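6-phospho-beta-d glycosidase (Streptococcus pyogenes, PDB 5FOO) hydrolyses beta-glucosides, probably preferring those phosphorylated at the 6-position of the sugar, as a retaining glycosidase of family GH1. Local coordinates at residues V46-A51 with D420-L425; S234-A239 with V304-A309; N426-R431 with N437-Q442. The protein carries 1 engineered substitution. One frame throughout, in Å; residues are numbered along the deposited sequence.

Interaction 1 of 3, residues V46-A51 with D420-L425; sequences VGPDTA and DGWSWL. With JAZ (6-phosphocyclophellitol), chain G.
W422 meets V46, G47, P48 and A51 in a glycoside hydrolase family 1 TIM barrel. Its segment, 420-425, belongs to the loop that follows the eighth barrel strand, 410-416, and W422 comes two residues before the pocket residue W424. Segment 46-51 lies in the loop between helices 30-37 and 54-67. At the start of the second segment, D420 turns to other partners and forms salt bridges with R431 and K447. W422 makes nearly all of this segment's share of the contact. With CG anti to the backbone N (chi1 -176°), the indole is directed at 46-51. A51 CB packs on W422 CB at 4.2 Å. P48 lies alongside the indole and covers one face. Its CB sits 3.7 Å from the centroid of the six-membered ring, a CH-pi contact, and its CD is 3.6 Å from W422 CZ2. The backbone N of W424 lies over the opposite face. W422 NE1 donates to V46 O at 2.9 Å and 170°, with the oxygen near the indole plane but the N-H above the carbonyl plane. S423 and W424, next in sequence, face the bound 6-phosphocyclophellitol. The two tryptophans thus serve different sides of the loop: W422 joins it to 46-51, while W424 binds the ligand. W424 NE1 donates to O16 of 6-phosphocyclophellitol at 3.0 Å, with the oxygen at the ring edge and in its plane.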
loop_
_atom_site.group_PDB
_atom_site.type_symbol
_atom_site.label_atom_id
_atom_site.label_comp_id
_atom_site.label_asym_id
_atom_site.label_seq_id
_atom_site.Cartn_x
_atom_site.Cartn_y
_atom_site.Cartn_z
ATOM N N VAL A 46 13.829 13.756 -10.623
ATOM C CA VAL A 46 13.799 12.347 -11.052
ATOM C C VAL A 46 12.322 11.924 -11.144
ATOM O O VAL A 46 11.548 12.019 -10.190
ATOM C CB VAL A 46 14.621 11.456 -10.116
ATOM C CG1 VAL A 46 14.647 9.980 -10.605
ATOM C CG2 VAL A 46 16.043 12.045 -10.020
ATOM N N GLY A 47 11.897 11.595 -12.344
ATOM C CA GLY A 47 10.599 11.031 -12.559
ATOM C C GLY A 47 10.686 9.527 -12.641
ATOM O O GLY A 47 11.693 8.921 -12.254
ATOM N N PRO A 48 9.606 8.938 -13.154
ATOM C CA PRO A 48 9.463 7.505 -13.202
ATOM C C PRO A 48 9.810 6.860 -14.510
ATOM O O PRO A 48 9.420 5.695 -14.715
ATOM C CB PRO A 48 7.952 7.338 -12.939
ATOM C CG PRO A 48 7.348 8.514 -13.682
ATOM C CD PRO A 48 8.297 9.627 -13.342
ATOM N N ASP A 49 10.440 7.575 -15.444
ATOM C CA ASP A 49 10.732 6.950 -16.743
ATOM C C ASP A 49 11.632 5.702 -16.668
ATOM O O ASP A 49 11.491 4.770 -17.488
ATOM C CB ASP A 49 11.363 7.922 -17.739
ATOM C CG ASP A 49 10.446 9.092 -18.082
ATOM O OD1 ASP A 49 9.323 8.837 -18.558
ATOM O OD2 ASP A 49 10.849 10.237 -17.849
ATOM N N THR A 50 12.547 5.710 -15.705
ATOM C CA THR A 50 13.412 4.582 -15.522
ATOM C C THR A 50 13.198 3.929 -14.171
ATOM O O THR A 50 13.254 2.709 -14.120
ATOM C CB THR A 50 14.885 5.004 -15.741
ATOM O OG1 THR A 50 15.024 5.273 -17.137
ATOM C CG2 THR A 50 15.875 3.905 -15.397
ATOM N N ALA A 51 12.921 4.732 -13.128
ATOM C CA ALA A 51 12.743 4.305 -11.778
ATOM C C ALA A 51 13.876 3.353 -11.367
ATOM O O ALA A 51 15.035 3.715 -11.534
ATOM C CB ALA A 51 11.346 3.689 -11.609
ATOM N N ASP A 420 16.008 0.028 -3.301
ATOM C CA ASP A 420 15.672 1.447 -3.340
ATOM C C ASP A 420 14.797 1.694 -4.525
ATOM O O ASP A 420 15.137 1.224 -5.647
ATOM C CB ASP A 420 16.935 2.332 -3.486
ATOM C CG ASP A 420 17.840 2.358 -2.224
ATOM O OD1 ASP A 420 17.407 2.032 -1.092
ATOM O OD2 ASP A 420 19.009 2.804 -2.387
ATOM N N GLY A 421 13.678 2.396 -4.299
ATOM C CA GLY A 421 12.782 2.748 -5.403
ATOM C C GLY A 421 12.323 4.206 -5.426
ATOM O O GLY A 421 12.606 4.990 -4.522
ATOM N N TRP A 422 11.514 4.516 -6.414
ATOM C CA TRP A 422 11.054 5.873 -6.657
ATOM C C TRP A 422 9.845 6.148 -5.807
ATOM O O TRP A 422 8.827 5.528 -6.050
ATOM C CB TRP A 422 10.705 5.985 -8.135
ATOM C CG TRP A 422 10.312 7.326 -8.585
ATOM C CD1 TRP A 422 11.138 8.446 -8.728
ATOM C CD2 TRP A 422 9.001 7.751 -8.952
ATOM N NE1 TRP A 422 10.394 9.505 -9.226
ATOM C CE2 TRP A 422 9.090 9.117 -9.349
ATOM C CE3 TRP A 422 7.749 7.113 -9.005
ATOM C CZ2 TRP A 422 7.986 9.844 -9.750
ATOM C CZ3 TRP A 422 6.653 7.851 -9.420
ATOM C CH2 TRP A 422 6.794 9.205 -9.808
ATOM N N SER A 423 9.941 7.035 -4.786
ATOM C CA SER A 423 8.770 7.330 -3.938
ATOM C C SER A 423 8.006 8.628 -4.347
ATOM O O SER A 423 7.938 9.591 -3.586
ATOM C CB SER A 423 9.003 7.359 -2.376
ATOM O OG SER A 423 10.080 6.642 -1.701
ATOM N N TRP A 424 7.424 8.636 -5.520
ATOM C CA TRP A 424 6.405 9.588 -5.841
ATOM C C TRP A 424 7.106 11.010 -5.859
ATOM O O TRP A 424 8.263 11.142 -6.352
ATOM C CB TRP A 424 5.248 9.448 -4.813
ATOM C CG TRP A 424 4.830 7.995 -4.590
ATOM C CD1 TRP A 424 4.901 7.293 -3.430
ATOM C CD2 TRP A 424 4.259 7.090 -5.572
ATOM N NE1 TRP A 424 4.379 6.032 -3.603
ATOM C CE2 TRP A 424 3.995 5.871 -4.906
ATOM C CE3 TRP A 424 3.975 7.188 -6.930
ATOM C CZ2 TRP A 424 3.496 4.750 -5.570
ATOM C CZ3 TRP A 424 3.437 6.063 -7.610
ATOM C CH2 TRP A 424 3.212 4.861 -6.920
ATOM N N LEU A 425 6.481 12.009 -5.233
ATOM C CA LEU A 425 7.065 13.362 -5.193
ATOM C C LEU A 425 8.453 13.367 -4.572
ATOM O O LEU A 425 9.308 14.096 -5.050
ATOM C CB LEU A 425 6.134 14.351 -4.501
ATOM C CG LEU A 425 4.848 14.559 -5.265
ATOM C CD1 LEU A 425 3.940 15.440 -4.442
ATOM C CD2 LEU A 425 5.082 15.162 -6.646
HETATM C C2 JAZ G . 5.720 4.435 -0.339
HETATM C C3 JAZ G . 4.816 3.239 -0.707
HETATM C C4 JAZ G . 3.569 3.218 0.169
HETATM C C5 JAZ G . 3.899 3.147 1.654
HETATM C C6 JAZ G . 4.879 4.235 2.033
HETATM C C7 JAZ G . 6.109 4.261 1.125
HETATM C C8 JAZ G . 7.162 5.258 1.600
HETATM O O9 JAZ G . 6.578 6.555 1.531
HETATM P P10 JAZ G . 7.512 7.806 1.233
HETATM O O11 JAZ G . 6.562 8.950 1.182
HETATM O O12 JAZ G . 8.411 7.549 0.096
HETATM O O13 JAZ G . 8.416 7.906 2.383
HETATM O O14 JAZ G . 4.208 5.501 2.059
HETATM O O15 JAZ G . 6.925 4.420 -1.111
HETATM O O16 JAZ G . 4.432 3.417 -2.047
HETATM O O17 JAZ G . 2.734 2.134 -0.201
#

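Interaction 2 of 3, residues S234-A239 with V304-A309; sequences SEADMA and VKAPDA. With EDO (1,2-ethanediol), chain K.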
loop_
_atom_site.group_PDB
_atom_site.type_symbol
_atom_site.label_atom_id
_atom_site.label_comp_id
_atom_site.label_asym_id
_atom_site.label_seq_id
_atom_site.Cartn_x
_atom_site.Cartn_y
_atom_site.Cartn_z
ATOM N N SER A 234 -9.278 13.637 27.627
ATOM C CA SER A 234 -10.471 14.527 27.595
ATOM C C SER A 234 -11.505 13.966 26.669
ATOM O O SER A 234 -11.195 13.291 25.680
ATOM C CB SER A 234 -10.120 15.936 27.126
ATOM O OG SER A 234 -9.915 16.055 25.704
ATOM N N GLU A 235 -12.742 14.323 26.911
ATOM C CA GLU A 235 -13.843 13.981 26.028
ATOM C C GLU A 235 -13.645 14.429 24.560
ATOM O O GLU A 235 -13.902 13.666 23.608
ATOM C CB GLU A 235 -15.086 14.631 26.592
ATOM C CG GLU A 235 -16.403 14.118 26.067
ATOM C CD GLU A 235 -17.490 14.313 27.115
ATOM O OE1 GLU A 235 -17.410 13.625 28.162
ATOM O OE2 GLU A 235 -18.385 15.177 26.921
ATOM N N ALA A 236 -13.199 15.672 24.410
ATOM C CA ALA A 236 -12.923 16.327 23.137
ATOM C C ALA A 236 -11.851 15.612 22.302
ATOM O O ALA A 236 -12.023 15.409 21.096
ATOM C CB ALA A 236 -12.479 17.776 23.375
ATOM N N ASP A 237 -10.743 15.283 22.946
ATOM C CA ASP A 237 -9.631 14.609 22.271
ATOM C C ASP A 237 -10.021 13.159 21.900
ATOM O O ASP A 237 -9.635 12.654 20.839
ATOM C CB ASP A 237 -8.376 14.616 23.139
ATOM C CG ASP A 237 -7.645 15.958 23.149
ATOM O OD1 ASP A 237 -7.784 16.758 22.180
ATOM O OD2 ASP A 237 -6.836 16.133 24.099
ATOM N N MET A 238 -10.798 12.512 22.768
ATOM C CA MET A 238 -11.311 11.159 22.495
ATOM C C MET A 238 -12.292 11.186 21.381
ATOM O O MET A 238 -12.343 10.260 20.617
ATOM C CB MET A 238 -12.013 10.500 23.697
ATOM C CG MET A 238 -11.077 10.270 24.867
ATOM S SD MET A 238 -9.899 8.944 24.609
ATOM C CE MET A 238 -10.863 7.690 25.496
ATOM N N ALA A 239 -13.120 12.202 21.295
ATOM C CA ALA A 239 -14.076 12.207 20.219
ATOM C C ALA A 239 -13.322 12.513 18.901
ATOM O O ALA A 239 -13.653 11.970 17.874
ATOM C CB ALA A 239 -15.189 13.215 20.497
ATOM N N VAL A 304 -3.829 12.534 17.169
ATOM C CA VAL A 304 -4.746 13.629 16.886
ATOM C C VAL A 304 -5.258 14.274 18.170
ATOM O O VAL A 304 -5.156 13.684 19.261
ATOM C CB VAL A 304 -5.952 13.175 16.070
ATOM C CG1 VAL A 304 -5.489 12.554 14.745
ATOM C CG2 VAL A 304 -6.820 12.249 16.901
ATOM N N LYS A 305 -5.797 15.488 18.010
ATOM C CA LYS A 305 -6.474 16.223 19.097
ATOM C C LYS A 305 -7.734 16.877 18.535
ATOM O O LYS A 305 -7.905 16.937 17.324
ATOM C CB LYS A 305 -5.559 17.306 19.707
ATOM C CG LYS A 305 -5.191 18.379 18.694
ATOM C CD LYS A 305 -4.308 19.492 19.233
ATOM C CE LYS A 305 -3.958 20.379 18.048
ATOM N NZ LYS A 305 -3.159 21.506 18.530
ATOM N N ALA A 306 -8.602 17.335 19.438
ATOM C CA ALA A 306 -9.735 18.174 19.103
ATOM C C ALA A 306 -9.259 19.349 18.264
ATOM O O ALA A 306 -8.182 19.873 18.508
ATOM C CB ALA A 306 -10.385 18.726 20.358
ATOM N N PRO A 307 -10.038 19.722 17.247
ATOM C CA PRO A 307 -9.616 20.819 16.388
ATOM C C PRO A 307 -9.316 22.161 17.157
ATOM O O PRO A 307 -10.057 22.578 17.993
ATOM C CB PRO A 307 -10.755 20.954 15.371
ATOM C CG PRO A 307 -11.879 20.197 15.894
ATOM C CD PRO A 307 -11.395 19.270 16.976
ATOM N N ASP A 308 -8.178 22.750 16.871
ATOM C CA ASP A 308 -7.751 24.020 17.415
ATOM C C ASP A 308 -8.690 25.189 16.977
ATOM O O ASP A 308 -8.855 26.167 17.696
ATOM C CB ASP A 308 -6.312 24.277 16.930
ATOM C CG ASP A 308 -5.703 25.487 17.571
ATOM O OD1 ASP A 308 -5.672 25.562 18.824
ATOM O OD2 ASP A 308 -5.314 26.408 16.814
ATOM N N ALA A 309 -9.291 25.054 15.801
ATOM C CA ALA A 309 -10.178 26.042 15.238
ATOM C C ALA A 309 -11.387 25.389 14.601
ATOM O O ALA A 309 -11.271 24.341 14.008
ATOM C CB ALA A 309 -9.414 26.875 14.228
HETATM C C1 EDO K . -10.631 22.445 11.545
HETATM O O1 EDO K . -11.949 22.312 12.154
HETATM C C2 EDO K . -10.750 22.553 10.022
HETATM O O2 EDO K . -9.579 21.945 9.450
#
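A side-chain carboxylate joins a helix to the end of a strand here: D237, in the first turn of helix 235-258, accepts the backbone N-H of A306, just past strand 302-305. A306 N lies 2.9 Å from D237 OD1, and the bond is nearly straight at 167°. The donor meets the oxygen almost along its C-O axis. D237 has CG beside its own backbone N (chi1 -77°), and from there OD1 reaches across to the strand end. The same oxygen lies 3.4 Å from K305 CB, while the extended lysine chain leads away. The apolar part of the contact is small. A236 CB meets A306 CB at 3.8 Å, methyl against methyl, and A306 CB also touches the backbone oxygen of A236. S234 is the N-cap of the helix. S234 OG accepts from D237 N at 3.0 Å, so D237 takes part in the capping bond through its backbone and in the strand contact through its side chain. The other carboxylate oxygen, OD2, is hydrogen-bonded to S232. The contact sits at the protein surface, where strand 302-305 belongs to a small mixed sheet outside the barrel. Farther along, A309 O accepts from a 1,2-ethanediol, probably from the crystallisation liquor. With one oxygen held by A306 and the other by S232, the carboxylate is fixed in rotation, and its negative charge near the helix N-terminus probably interacts favourably with the helix dipole.

Interaction 3 of 3, residues N426-R431 with N437-Q442; sequences NAYKNR and NNIHTQ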
loop_
_atom_site.group_PDB
_atom_site.type_symbol
_atom_site.label_atom_id
_atom_site.label_comp_id
_atom_site.label_asym_id
_atom_site.label_seq_id
_atom_site.Cartn_x
_atom_site.Cartn_y
_atom_site.Cartn_z
ATOM N N ASN A 426 8.744 12.495 -3.615
ATOM C CA ASN A 426 10.098 12.437 -3.075
ATOM C C ASN A 426 11.117 11.647 -3.835
ATOM O O ASN A 426 12.320 11.597 -3.430
ATOM C CB ASN A 426 10.038 11.956 -1.639
ATOM C CG ASN A 426 9.147 12.822 -0.820
ATOM O OD1 ASN A 426 8.078 12.436 -0.420
ATOM N ND2 ASN A 426 9.550 14.033 -0.655
ATOM N N ALA A 427 10.675 10.996 -4.916
ATOM C CA ALA A 427 11.602 10.269 -5.780
ATOM C C ALA A 427 12.592 9.497 -4.912
ATOM O O ALA A 427 12.141 8.750 -4.089
ATOM C CB ALA A 427 12.289 11.229 -6.754
ATOM N N TYR A 428 13.901 9.726 -5.033
ATOM C CA TYR A 428 14.934 8.985 -4.315
ATOM C C TYR A 428 15.560 9.801 -3.208
ATOM O O TYR A 428 16.655 9.512 -2.773
ATOM C CB TYR A 428 16.033 8.523 -5.337
ATOM C CG TYR A 428 15.558 7.375 -6.235
ATOM C CD1 TYR A 428 15.673 6.037 -5.839
ATOM C CD2 TYR A 428 14.986 7.639 -7.476
ATOM C CE1 TYR A 428 15.195 4.994 -6.653
ATOM C CE2 TYR A 428 14.516 6.625 -8.311
ATOM C CZ TYR A 428 14.607 5.313 -7.902
ATOM O OH TYR A 428 14.125 4.366 -8.777
ATOM N N LYS A 429 14.910 10.884 -2.787
ATOM C CA LYS A 429 15.395 11.611 -1.618
ATOM C C LYS A 429 15.673 10.686 -0.419
ATOM O O LYS A 429 16.750 10.716 0.168
ATOM C CB LYS A 429 14.345 12.631 -1.207
ATOM C CG LYS A 429 14.789 13.533 -0.080
ATOM C CD LYS A 429 13.642 14.466 0.290
ATOM C CE LYS A 429 14.160 15.352 1.429
ATOM N NZ LYS A 429 13.143 16.335 1.777
ATOM N N ASN A 430 14.683 9.894 -0.052
ATOM C CA ASN A 430 14.826 8.997 1.072
ATOM C C ASN A 430 14.810 7.543 0.574
ATOM O O ASN A 430 13.936 7.178 -0.201
ATOM C CB ASN A 430 13.702 9.189 2.069
ATOM C CG ASN A 430 13.527 10.641 2.501
ATOM O OD1 ASN A 430 12.497 11.281 2.195
ATOM N ND2 ASN A 430 14.475 11.140 3.230
ATOM N N ARG A 431 15.829 6.786 1.002
ATOM C CA ARG A 431 16.083 5.394 0.591
ATOM C C ARG A 431 15.532 4.494 1.671
ATOM O O ARG A 431 15.773 4.747 2.830
ATOM C CB ARG A 431 17.579 5.167 0.386
ATOM C CG ARG A 431 18.297 6.197 -0.522
ATOM C CD ARG A 431 17.658 6.176 -1.887
ATOM N NE ARG A 431 18.337 6.979 -2.900
ATOM C CZ ARG A 431 19.185 6.520 -3.795
ATOM N NH1 ARG A 431 19.550 5.230 -3.840
ATOM N NH2 ARG A 431 19.699 7.371 -4.657
ATOM N N ASN A 437 20.277 0.987 -4.590
ATOM C CA ASN A 437 20.314 1.129 -6.020
ATOM C C ASN A 437 21.050 2.420 -6.381
ATOM O O ASN A 437 20.751 3.491 -5.855
ATOM C CB ASN A 437 18.917 1.219 -6.642
ATOM C CG ASN A 437 18.942 1.073 -8.154
ATOM O OD1 ASN A 437 19.882 0.473 -8.736
ATOM N ND2 ASN A 437 17.921 1.561 -8.798
ATOM N N ASN A 438 21.997 2.334 -7.299
ATOM C CA ASN A 438 22.576 3.563 -7.851
ATOM C C ASN A 438 21.621 4.021 -8.937
ATOM O O ASN A 438 21.390 3.325 -9.915
ATOM C CB ASN A 438 23.942 3.267 -8.422
ATOM C CG ASN A 438 24.625 4.487 -9.014
ATOM O OD1 ASN A 438 24.137 5.200 -9.903
ATOM N ND2 ASN A 438 25.747 4.749 -8.486
ATOM N N ILE A 439 21.047 5.194 -8.795
ATOM C CA ILE A 439 20.047 5.574 -9.752
ATOM C C ILE A 439 20.563 6.048 -11.104
ATOM O O ILE A 439 19.781 6.269 -12.008
ATOM C CB ILE A 439 19.016 6.542 -9.187
ATOM C CG1 ILE A 439 19.664 7.831 -8.704
ATOM C CG2 ILE A 439 18.291 5.862 -8.047
ATOM C CD1 ILE A 439 18.629 8.922 -8.657
ATOM N N HIS A 440 21.870 6.144 -11.280
ATOM C CA HIS A 440 22.381 6.489 -12.570
ATOM C C HIS A 440 22.778 5.233 -13.334
ATOM O O HIS A 440 22.601 5.213 -14.516
ATOM C CB HIS A 440 23.563 7.457 -12.449
ATOM C CG HIS A 440 23.311 8.596 -11.536
ATOM N ND1 HIS A 440 22.519 9.668 -11.893
ATOM C CD2 HIS A 440 23.702 8.807 -10.255
ATOM C CE1 HIS A 440 22.440 10.500 -10.868
ATOM N NE2 HIS A 440 23.174 10.015 -9.880
ATOM N N THR A 441 23.351 4.236 -12.667
ATOM C CA THR A 441 23.820 3.000 -13.323
ATOM C C THR A 441 22.886 1.795 -13.152
ATOM O O THR A 441 23.143 0.759 -13.738
ATOM C CB THR A 441 25.193 2.546 -12.769
ATOM O OG1 THR A 441 25.070 2.166 -11.396
ATOM C CG2 THR A 441 26.257 3.701 -12.930
ATOM N N GLN A 442 21.872 1.932 -12.297
ATOM C CA GLN A 442 20.978 0.844 -11.872
ATOM C C GLN A 442 21.684 -0.409 -11.330
ATOM O O GLN A 442 21.123 -1.514 -11.315
ATOM C CB GLN A 442 20.070 0.500 -13.044
ATOM C CG GLN A 442 19.266 1.675 -13.525
ATOM C CD GLN A 442 18.213 2.087 -12.532
ATOM O OE1 GLN A 442 17.704 1.281 -11.704
ATOM N NE2 GLN A 442 17.851 3.358 -12.607
HETATM O O HOH W 1 21.940 6.567 -6.480
#
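This contact lies in the loops around the short strand 435-437, after the last barrel strand and just outside the ligand pocket. I439 packs on Y428, and R431 reaches N437. I439 CG2 stands over the centre of the Y428 ring, 3.4 Å from its centroid and 10° off the normal, a CH-pi contact. Y428 lies in a type II' turn from N426 to K429, and its OH is hydrogen-bonded to S52. The R431 chain bends at chi2 (-60°), which carries its guanidinium back beside Y428, with CD1 over one guanidinium face. R431 NE donates to Y428 O at 3.0 Å, on a lone pair. R431 NH1 donates to N437 O at 2.9 Å, in the carbonyl plane, and has D420 as its second partner. A water accepts from R431 NH2 at 3.0 Å and from I439 N at 2.8 Å. N438 OD1 accepts from H440 N, an Asx turn, and also from T441 N, which makes an Asx motif. N437 ND2 donates to Q442 OE1 at 2.9 Å. The guanidinium is thus gripped through all three nitrogens, which fixes its plane, and the nearby carboxylate would probably favour its positive charge.

How the interactions relate
Interactions 1 and 3 are neighbours, with centres 7 Å apart, and both involve the long loop after barrel strand 410-416. Segment 420-425 runs straight into 426-431, so one continuous piece of chain meets two different partners. The two contacts touch through D420 and R431, and Y428 packs against G421. Interaction 2 is remote, its centre 38 Å from that of interaction 1 and 40 Å from that of interaction 3. Along the chain its two segments fall between those of interaction 1, and interaction 3 follows. Interaction 1 includes pocket residues S423 and W424. Interaction 3 uses the next part of the same loop, with the Y428 side chain about 9 Å from the ligand. Interaction 2 ties the start of helix 235-258 to a small outer sheet.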